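Side-chain contacts in uncharacterized protein DSY3957 (Desulfitobacterium hafniense, PDB 3HXL), which probably builds the sheath around the tail tube of a contractile, myovirus-like phage tail: residues K221-R224 / K230-V233; A264-W269 / F312-S317; I51-G56 / P61-S66. One frame throughout, in Å; residues are numbered along the deposited sequence.

Interaction 1 (K221-R224 / K230-V233); sequences KRLR and KIQV
Arg224 NH1 has two partners: it donates a nearly straight hydrogen bond to Ile231 O (2.9 Å, N-H...O angle 163°), and it forms a salt bridge with Asp351 of helix 344-364. The setting is a beta-alpha-beta unit in which helix 210-227 links strand 202-204 to the parallel strand 232-236, and the contact sits at the turn from helix to second strand. Ile231 O lies close to the guanidinium plane, although NH1 stands well above the plane of that carbonyl. The turn about the CG-CD bond (chi3 61°) swings the guanidinium round so that NH1 reaches Ile231 O. The aliphatic part of the arginine packs against the same carbonyl, with Arg224 CD 3.1 Å from Ile231 O. Over one guanidinium face, roughly above its centre, runs CD of Lys230, whose chain crosses the arginine at about a right angle.

Lys230 bends early, at chi2 (-65°), and this brings NZ back to the helix to donate to Arg224 O at 2.9 Å, again from above the carbonyl plane. The lysine therefore binds a main-chain oxygen near the C-terminal end of the helix, where the helix dipole would favour a positive charge. A weak, long ion pair with Asp225 and the proximity of Asp351 probably ease the closeness of the two like charges. Leu223, also buried, points toward the incoming chain, and its CD2 meets Ile231 CG1 at 4.0 Å.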
loop_
_atom_site.group_PDB
_atom_site.type_symbol
_atom_site.label_atom_id
_atom_site.label_comp_id
_atom_site.label_asym_id
_atom_site.label_seq_id
_atom_site.Cartn_x
_atom_site.Cartn_y
_atom_site.Cartn_z
ATOM N N LYS A 221 9.026 6.336 12.060
ATOM C CA LYS A 221 9.474 6.301 13.451
ATOM C C LYS A 221 8.385 6.751 14.414
ATOM O O LYS A 221 8.217 6.172 15.495
ATOM C CB LYS A 221 10.709 7.190 13.640
ATOM C CG LYS A 221 11.965 6.715 12.922
ATOM C CD LYS A 221 13.113 7.710 13.119
ATOM C CE LYS A 221 14.391 7.260 12.420
ATOM N NZ LYS A 221 15.456 8.315 12.459
ATOM N N ARG A 222 7.640 7.782 14.020
ATOM C CA ARG A 222 6.581 8.307 14.870
ATOM C C ARG A 222 5.452 7.299 15.045
ATOM O O ARG A 222 5.035 7.004 16.170
ATOM C CB ARG A 222 6.025 9.618 14.297
ATOM C CG ARG A 222 4.956 10.252 15.180
ATOM C CD ARG A 222 4.685 11.696 14.781
ATOM N NE ARG A 222 4.254 11.823 13.386
ATOM C CZ ARG A 222 3.049 11.489 12.935
ATOM N NH1 ARG A 222 2.763 11.646 11.650
ATOM N NH2 ARG A 222 2.131 11.008 13.763
ATOM N N LEU A 223 4.943 6.764 13.942
ATOM C CA LEU A 223 3.872 5.786 14.074
ATOM C C LEU A 223 4.336 4.559 14.854
ATOM O O LEU A 223 3.692 4.155 15.822
ATOM C CB LEU A 223 3.337 5.360 12.700
ATOM C CG LEU A 223 2.126 6.140 12.166
ATOM C CD1 LEU A 223 2.502 7.597 11.892
ATOM C CD2 LEU A 223 1.636 5.478 10.881
ATOM N N ARG A 224 5.467 3.984 14.454
ATOM C CA ARG A 224 5.977 2.779 15.110
ATOM C C ARG A 224 6.336 2.897 16.584
ATOM O O ARG A 224 5.902 2.087 17.412
ATOM C CB ARG A 224 7.217 2.244 14.380
ATOM C CG ARG A 224 6.977 1.736 12.978
ATOM C CD ARG A 224 8.277 1.222 12.376
ATOM N NE ARG A 224 8.815 0.113 13.155
ATOM C CZ ARG A 224 8.432 -1.154 13.014
ATOM N NH1 ARG A 224 7.515 -1.473 12.111
ATOM N NH2 ARG A 224 8.945 -2.098 13.801
ATOM N N LYS A 230 2.623 -0.182 14.247
ATOM C CA LYS A 230 3.711 -0.809 13.516
ATOM C C LYS A 230 3.469 -0.976 12.019
ATOM O O LYS A 230 2.618 -1.760 11.582
ATOM C CB LYS A 230 4.046 -2.151 14.167
ATOM C CG LYS A 230 4.315 -2.062 15.671
ATOM C CD LYS A 230 5.568 -1.239 16.004
ATOM C CE LYS A 230 5.781 -1.137 17.521
ATOM N NZ LYS A 230 7.076 -0.486 17.889
ATOM N N ILE A 231 4.235 -0.216 11.241
ATOM C CA ILE A 231 4.164 -0.224 9.784
ATOM C C ILE A 231 5.582 -0.015 9.248
ATOM O O ILE A 231 6.508 0.238 10.017
ATOM C CB ILE A 231 3.263 0.932 9.263
ATOM C CG1 ILE A 231 3.786 2.278 9.772
ATOM C CG2 ILE A 231 1.824 0.749 9.735
ATOM C CD1 ILE A 231 4.744 2.962 8.822
ATOM N N GLN A 232 5.753 -0.135 7.936
ATOM C CA GLN A 232 7.050 0.105 7.318
ATOM C C GLN A 232 6.883 0.932 6.055
ATOM O O GLN A 232 5.827 0.916 5.416
ATOM C CB GLN A 232 7.769 -1.204 6.955
ATOM C CG GLN A 232 8.416 -1.957 8.129
ATOM C CD GLN A 232 9.195 -3.189 7.660
ATOM O OE1 GLN A 232 8.625 -4.105 7.061
ATOM N NE2 GLN A 232 10.499 -3.213 7.932
ATOM N N VAL A 233 7.934 1.668 5.715
ATOM C CA VAL A 233 7.963 2.476 4.512
ATOM C C VAL A 233 9.104 1.927 3.667
ATOM O O VAL A 233 10.165 1.578 4.193
ATOM C CB VAL A 233 8.247 3.976 4.817
ATOM C CG1 VAL A 233 7.141 4.547 5.683
ATOM C CG2 VAL A 233 9.593 4.124 5.489
#

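Interaction 2 (A264-W269 / F312-S317); sequences AQATAW and FLFTAS
The ring of Phe314 receives Trp269 at its edge: CZ3 of the indole's six-membered ring lies near the phenyl plane, 4.0 Å from Phe314 CE1. Seen from the tryptophan, that same CE1 arrives obliquely, and the two side chains cross at a slant, so this is a carbon-to-carbon contact at the phenyl edge and oblique to the indole, not a stack. Stacking is left to Tyr288, whose ring lies against that of Trp269. Ala266 also comes to the phenylalanine at an oblique angle, its CB 4.2 Å from Phe314 CE2. The two ring carbons flanking CZ are thus each met by one residue of the helix, CE1 by Trp269 and CE2 by Ala266. Phe312, two residues earlier in the chain, has Phe314 CZ at the edge of its ring, in plane.

Ala266 and Trp269 are three residues apart on helix 263-276 and so share the face turned to Phe314. The tryptophan reaches it with CG anti to its own N (chi1 -178°), which carries the indole out from the helix.

This contact joins the helix to strand 314-317, half of a two-stranded hairpin with 320-323, inside the subtilisin-like region of the sheath protein. Val253 of strand 246-255 and Val323 of the hairpin also touch Phe314. Trp269 NE1 is satisfied by Asp289, leaving the meeting with Phe314 wholly apolar. No hydrogen bond joins 264-269 to 312-317, so the contact depends on van der Waals fit and on the burial of carbon surface.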
loop_
_atom_site.group_PDB
_atom_site.type_symbol
_atom_site.label_atom_id
_atom_site.label_comp_id
_atom_site.label_asym_id
_atom_site.label_seq_id
_atom_site.Cartn_x
_atom_site.Cartn_y
_atom_site.Cartn_z
ATOM N N ALA A 264 13.373 3.197 -7.737
ATOM C CA ALA A 264 12.210 3.944 -7.265
ATOM C C ALA A 264 10.917 3.208 -7.631
ATOM O O ALA A 264 9.999 3.105 -6.820
ATOM C CB ALA A 264 12.198 5.345 -7.874
ATOM N N GLN A 265 10.842 2.716 -8.863
ATOM C CA GLN A 265 9.657 1.991 -9.304
ATOM C C GLN A 265 9.540 0.645 -8.595
ATOM O O GLN A 265 8.430 0.145 -8.356
ATOM C CB GLN A 265 9.704 1.745 -10.807
ATOM C CG GLN A 265 9.605 2.995 -11.670
ATOM C CD GLN A 265 9.724 2.655 -13.134
ATOM O OE1 GLN A 265 10.747 2.137 -13.569
ATOM N NE2 GLN A 265 8.670 2.933 -13.908
ATOM N N ALA A 266 10.690 0.054 -8.284
ATOM C CA ALA A 266 10.743 -1.240 -7.614
ATOM C C ALA A 266 10.188 -1.203 -6.187
ATOM O O ALA A 266 9.822 -2.240 -5.639
ATOM C CB ALA A 266 12.182 -1.762 -7.610
ATOM N N THR A 267 10.108 -0.014 -5.586
ATOM C CA THR A 267 9.575 0.095 -4.233
ATOM C C THR A 267 8.130 -0.395 -4.183
ATOM O O THR A 267 7.673 -0.877 -3.150
ATOM C CB THR A 267 9.604 1.561 -3.694
ATOM O OG1 THR A 267 8.751 2.390 -4.493
ATOM C CG2 THR A 267 11.027 2.120 -3.715
ATOM N N ALA A 268 7.418 -0.272 -5.300
ATOM C CA ALA A 268 6.019 -0.700 -5.369
ATOM C C ALA A 268 5.893 -2.192 -5.070
ATOM O O ALA A 268 5.130 -2.596 -4.186
ATOM C CB ALA A 268 5.444 -0.393 -6.756
ATOM N N TRP A 269 6.630 -3.011 -5.815
ATOM C CA TRP A 269 6.589 -4.459 -5.596
ATOM C C TRP A 269 7.136 -4.822 -4.221
ATOM O O TRP A 269 6.559 -5.648 -3.511
ATOM C CB TRP A 269 7.408 -5.197 -6.658
ATOM C CG TRP A 269 7.364 -6.694 -6.501
ATOM C CD1 TRP A 269 6.443 -7.548 -7.037
ATOM C CD2 TRP A 269 8.260 -7.502 -5.731
ATOM N NE1 TRP A 269 6.711 -8.841 -6.655
ATOM C CE2 TRP A 269 7.825 -8.844 -5.857
ATOM C CE3 TRP A 269 9.397 -7.228 -4.958
ATOM C CZ2 TRP A 269 8.476 -9.908 -5.222
ATOM C CZ3 TRP A 269 10.048 -8.292 -4.325
ATOM C CH2 TRP A 269 9.585 -9.618 -4.470
ATOM N N PHE A 312 18.396 -3.182 0.502
ATOM C CA PHE A 312 17.540 -4.234 -0.040
ATOM C C PHE A 312 17.859 -4.202 -1.544
ATOM O O PHE A 312 17.628 -3.193 -2.211
ATOM C CB PHE A 312 16.067 -3.877 0.234
ATOM C CG PHE A 312 15.083 -4.962 -0.138
ATOM C CD1 PHE A 312 14.809 -5.246 -1.474
ATOM C CD2 PHE A 312 14.437 -5.704 0.852
ATOM C CE1 PHE A 312 13.906 -6.256 -1.822
ATOM C CE2 PHE A 312 13.533 -6.714 0.517
ATOM C CZ PHE A 312 13.269 -6.989 -0.821
ATOM N N LEU A 313 18.405 -5.296 -2.069
ATOM C CA LEU A 313 18.779 -5.345 -3.474
ATOM C C LEU A 313 18.479 -6.681 -4.147
ATOM O O LEU A 313 18.370 -7.715 -3.486
ATOM C CB LEU A 313 20.274 -5.046 -3.609
ATOM C CG LEU A 313 21.176 -6.078 -2.927
ATOM C CD1 LEU A 313 21.741 -7.043 -3.972
ATOM C CD2 LEU A 313 22.311 -5.369 -2.214
ATOM N N PHE A 314 18.364 -6.639 -5.472
ATOM C CA PHE A 314 18.090 -7.822 -6.276
ATOM C C PHE A 314 19.370 -8.313 -6.931
ATOM O O PHE A 314 20.242 -7.519 -7.288
ATOM C CB PHE A 314 17.071 -7.486 -7.368
ATOM C CG PHE A 314 15.761 -6.993 -6.836
ATOM C CD1 PHE A 314 14.813 -7.890 -6.349
ATOM C CD2 PHE A 314 15.486 -5.630 -6.788
ATOM C CE1 PHE A 314 13.619 -7.435 -5.812
ATOM C CE2 PHE A 314 14.292 -5.165 -6.251
ATOM C CZ PHE A 314 13.354 -6.067 -5.765
ATOM N N THR A 315 19.474 -9.629 -7.083
ATOM C CA THR A 315 20.629 -10.248 -7.714
ATOM C C THR A 315 20.104 -11.197 -8.787
ATOM O O THR A 315 19.152 -11.949 -8.550
ATOM C CB THR A 315 21.473 -11.041 -6.681
ATOM O OG1 THR A 315 21.957 -10.144 -5.672
ATOM C CG2 THR A 315 22.657 -11.722 -7.361
ATOM N N ALA A 316 20.710 -11.146 -9.968
ATOM C CA ALA A 316 20.282 -11.998 -11.078
ATOM C C ALA A 316 20.781 -13.426 -10.893
ATOM O O ALA A 316 21.919 -13.642 -10.489
ATOM C CB ALA A 316 20.793 -11.433 -12.399
ATOM N N SER A 317 19.920 -14.395 -11.191
ATOM C CA SER A 317 20.273 -15.805 -11.060
ATOM C C SER A 317 19.276 -16.683 -11.809
ATOM O O SER A 317 18.071 -16.568 -11.601
ATOM C CB SER A 317 20.297 -16.201 -9.583
ATOM O OG SER A 317 20.470 -17.601 -9.426
#

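Interaction 3 (I51-G56 / P61-S66); sequences ITIEAG and PKLGYS
Ile51, at the start of strand 51-54, meets Lys62 and Leu63 of the short helix 60-63. Its CG2 lies 3.9 Å from Lys62 CD, the two side chains sliding past each other in opposite directions, while CD1 reaches Leu63 CD2 at 4.1 Å. With CG1 beside the backbone N (chi1 -61°), the isoleucine spreads its two branches, one to each neighbour.

Thr52 turns its side chain away from the helix and takes part through its backbone. Lys62, fully extended beyond CG, brings NZ to Thr52 O at 2.9 Å, in a hydrogen bond that is weak by its geometry. One water adds a bridge: it accepts from Thr52 N at 2.9 Å and from Lys62 NZ at 3.1 Å, so that the ammonium group meets both the N-H and the carbonyl of the same residue, directly or through water.

Ile53 points back toward the helix, as the strand's alternation requires, and its CD1 meets Leu63 CD1 tip to tip at 4.0 Å. Leu63 thereby offers one methyl to each of the two isoleucines, CD2 to Ile51 and CD1 to Ile53.

Both segments lie in the region matching the N-terminal part of Gp18 domain III. The chain has turned through a short connection from strand to helix and packs the helix against the strand it has just left, and Gly64, with positive phi, then ends it. Strand 51-54 pairs antiparallel with strand 84-89 in the large mixed sheet, and Leu87 of that neighbour touches both Ile53 and Leu63, so it joins the same apolar cluster.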
loop_
_atom_site.group_PDB
_atom_site.type_symbol
_atom_site.label_atom_id
_atom_site.label_comp_id
_atom_site.label_asym_id
_atom_site.label_seq_id
_atom_site.Cartn_x
_atom_site.Cartn_y
_atom_site.Cartn_z
ATOM N N ILE A 51 -8.115 5.848 -2.387
ATOM C CA ILE A 51 -8.798 4.911 -3.268
ATOM C C ILE A 51 -8.391 3.510 -2.844
ATOM O O ILE A 51 -7.206 3.219 -2.682
ATOM C CB ILE A 51 -8.377 5.138 -4.728
ATOM C CG1 ILE A 51 -8.756 6.561 -5.147
ATOM C CG2 ILE A 51 -9.043 4.112 -5.644
ATOM C CD1 ILE A 51 -8.253 6.950 -6.520
ATOM N N THR A 52 -9.375 2.644 -2.659
ATOM C CA THR A 52 -9.104 1.283 -2.239
ATOM C C THR A 52 -9.272 0.348 -3.427
ATOM O O THR A 52 -10.307 0.350 -4.088
ATOM C CB THR A 52 -10.049 0.863 -1.103
ATOM O OG1 THR A 52 -9.830 1.709 0.029
ATOM C CG2 THR A 52 -9.792 -0.583 -0.703
ATOM N N ILE A 53 -8.232 -0.430 -3.706
ATOM C CA ILE A 53 -8.260 -1.369 -4.816
ATOM C C ILE A 53 -7.856 -2.746 -4.321
ATOM O O ILE A 53 -6.782 -2.919 -3.744
ATOM C CB ILE A 53 -7.290 -0.939 -5.930
ATOM C CG1 ILE A 53 -7.653 0.466 -6.409
ATOM C CG2 ILE A 53 -7.340 -1.947 -7.082
ATOM C CD1 ILE A 53 -6.726 1.029 -7.452
ATOM N N GLU A 54 -8.731 -3.723 -4.526
ATOM C CA GLU A 54 -8.437 -5.089 -4.114
ATOM C C GLU A 54 -7.766 -5.760 -5.307
ATOM O O GLU A 54 -8.072 -5.445 -6.457
ATOM C CB GLU A 54 -9.726 -5.840 -3.755
ATOM C CG GLU A 54 -10.624 -5.171 -2.715
ATOM C CD GLU A 54 -9.918 -4.860 -1.406
ATOM O OE1 GLU A 54 -9.192 -5.736 -0.885
ATOM O OE2 GLU A 54 -10.099 -3.735 -0.886
ATOM N N ALA A 55 -6.842 -6.676 -5.043
ATOM C CA ALA A 55 -6.163 -7.369 -6.128
ATOM C C ALA A 55 -7.228 -7.996 -7.023
ATOM O O ALA A 55 -8.208 -8.553 -6.530
ATOM C CB ALA A 55 -5.236 -8.448 -5.569
ATOM N N GLY A 56 -7.042 -7.890 -8.336
ATOM C CA GLY A 56 -8.005 -8.457 -9.261
ATOM C C GLY A 56 -9.104 -7.492 -9.677
ATOM O O GLY A 56 -9.796 -7.730 -10.664
ATOM N N PRO A 61 -12.752 1.793 -14.377
ATOM C CA PRO A 61 -13.765 2.751 -13.914
ATOM C C PRO A 61 -13.224 3.869 -13.022
ATOM O O PRO A 61 -13.548 5.042 -13.219
ATOM C CB PRO A 61 -14.764 1.864 -13.175
ATOM C CG PRO A 61 -14.693 0.583 -13.946
ATOM C CD PRO A 61 -13.196 0.409 -14.126
ATOM N N LYS A 62 -12.398 3.504 -12.046
ATOM C CA LYS A 62 -11.831 4.482 -11.119
ATOM C C LYS A 62 -10.624 5.257 -11.642
ATOM O O LYS A 62 -10.509 6.461 -11.411
ATOM C CB LYS A 62 -11.421 3.804 -9.809
ATOM C CG LYS A 62 -12.557 3.364 -8.906
ATOM C CD LYS A 62 -11.992 2.617 -7.706
ATOM C CE LYS A 62 -13.078 2.104 -6.785
ATOM N NZ LYS A 62 -12.510 1.195 -5.748
ATOM N N LEU A 63 -9.727 4.579 -12.345
ATOM C CA LEU A 63 -8.517 5.235 -12.825
ATOM C C LEU A 63 -8.454 5.648 -14.285
ATOM O O LEU A 63 -7.459 6.227 -14.716
ATOM C CB LEU A 63 -7.316 4.361 -12.494
ATOM C CG LEU A 63 -7.255 3.982 -11.015
ATOM C CD1 LEU A 63 -6.006 3.167 -10.788
ATOM C CD2 LEU A 63 -7.255 5.235 -10.131
ATOM N N GLY A 64 -9.499 5.339 -15.044
ATOM C CA GLY A 64 -9.538 5.720 -16.448
ATOM C C GLY A 64 -8.544 5.016 -17.354
ATOM O O GLY A 64 -8.432 5.345 -18.533
ATOM N N TYR A 65 -7.826 4.041 -16.807
ATOM C CA TYR A 65 -6.840 3.287 -17.568
ATOM C C TYR A 65 -7.000 1.809 -17.255
ATOM O O TYR A 65 -7.653 1.440 -16.280
ATOM C CB TYR A 65 -5.427 3.726 -17.182
ATOM C CG TYR A 65 -4.986 5.046 -17.762
ATOM C CD1 TYR A 65 -4.591 5.144 -19.097
ATOM C CD2 TYR A 65 -4.917 6.188 -16.969
ATOM C CE1 TYR A 65 -4.130 6.345 -19.623
ATOM C CE2 TYR A 65 -4.458 7.393 -17.485
ATOM C CZ TYR A 65 -4.064 7.465 -18.808
ATOM O OH TYR A 65 -3.584 8.650 -19.306
ATOM N N SER A 66 -6.404 0.966 -18.092
ATOM C CA SER A 66 -6.452 -0.478 -17.887
ATOM C C SER A 66 -5.274 -0.846 -16.984
ATOM O O SER A 66 -4.269 -0.143 -16.965
ATOM C CB SER A 66 -6.315 -1.207 -19.227
ATOM O OG SER A 66 -6.129 -2.596 -19.020
HETATM O O HOH W 1 -12.032 3.408 -3.620
#

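In the fold
Along the chain, interaction 3 closes first, then interaction 1, then interaction 2. Interactions 1 and 3 reach the same eight-stranded mixed sheet, through strands 232-236 and 51-54, yet their centres are 26 Å apart: one sheet spans the Gp18 domain III-like and subtilisin-like regions. Interactions 1 and 2 both belong to the subtilisin-like region, with centres 21 Å apart and nearest atoms about 7 Å apart. Strand 246-255, next to 232-236 in the sheet, has side chains touching residues of both. Interaction 2 lies 24 Å from interaction 3, centre to centre. None touches another: each joins a helix to a strand, or to the loop leading into one, at a separate place in the subunit.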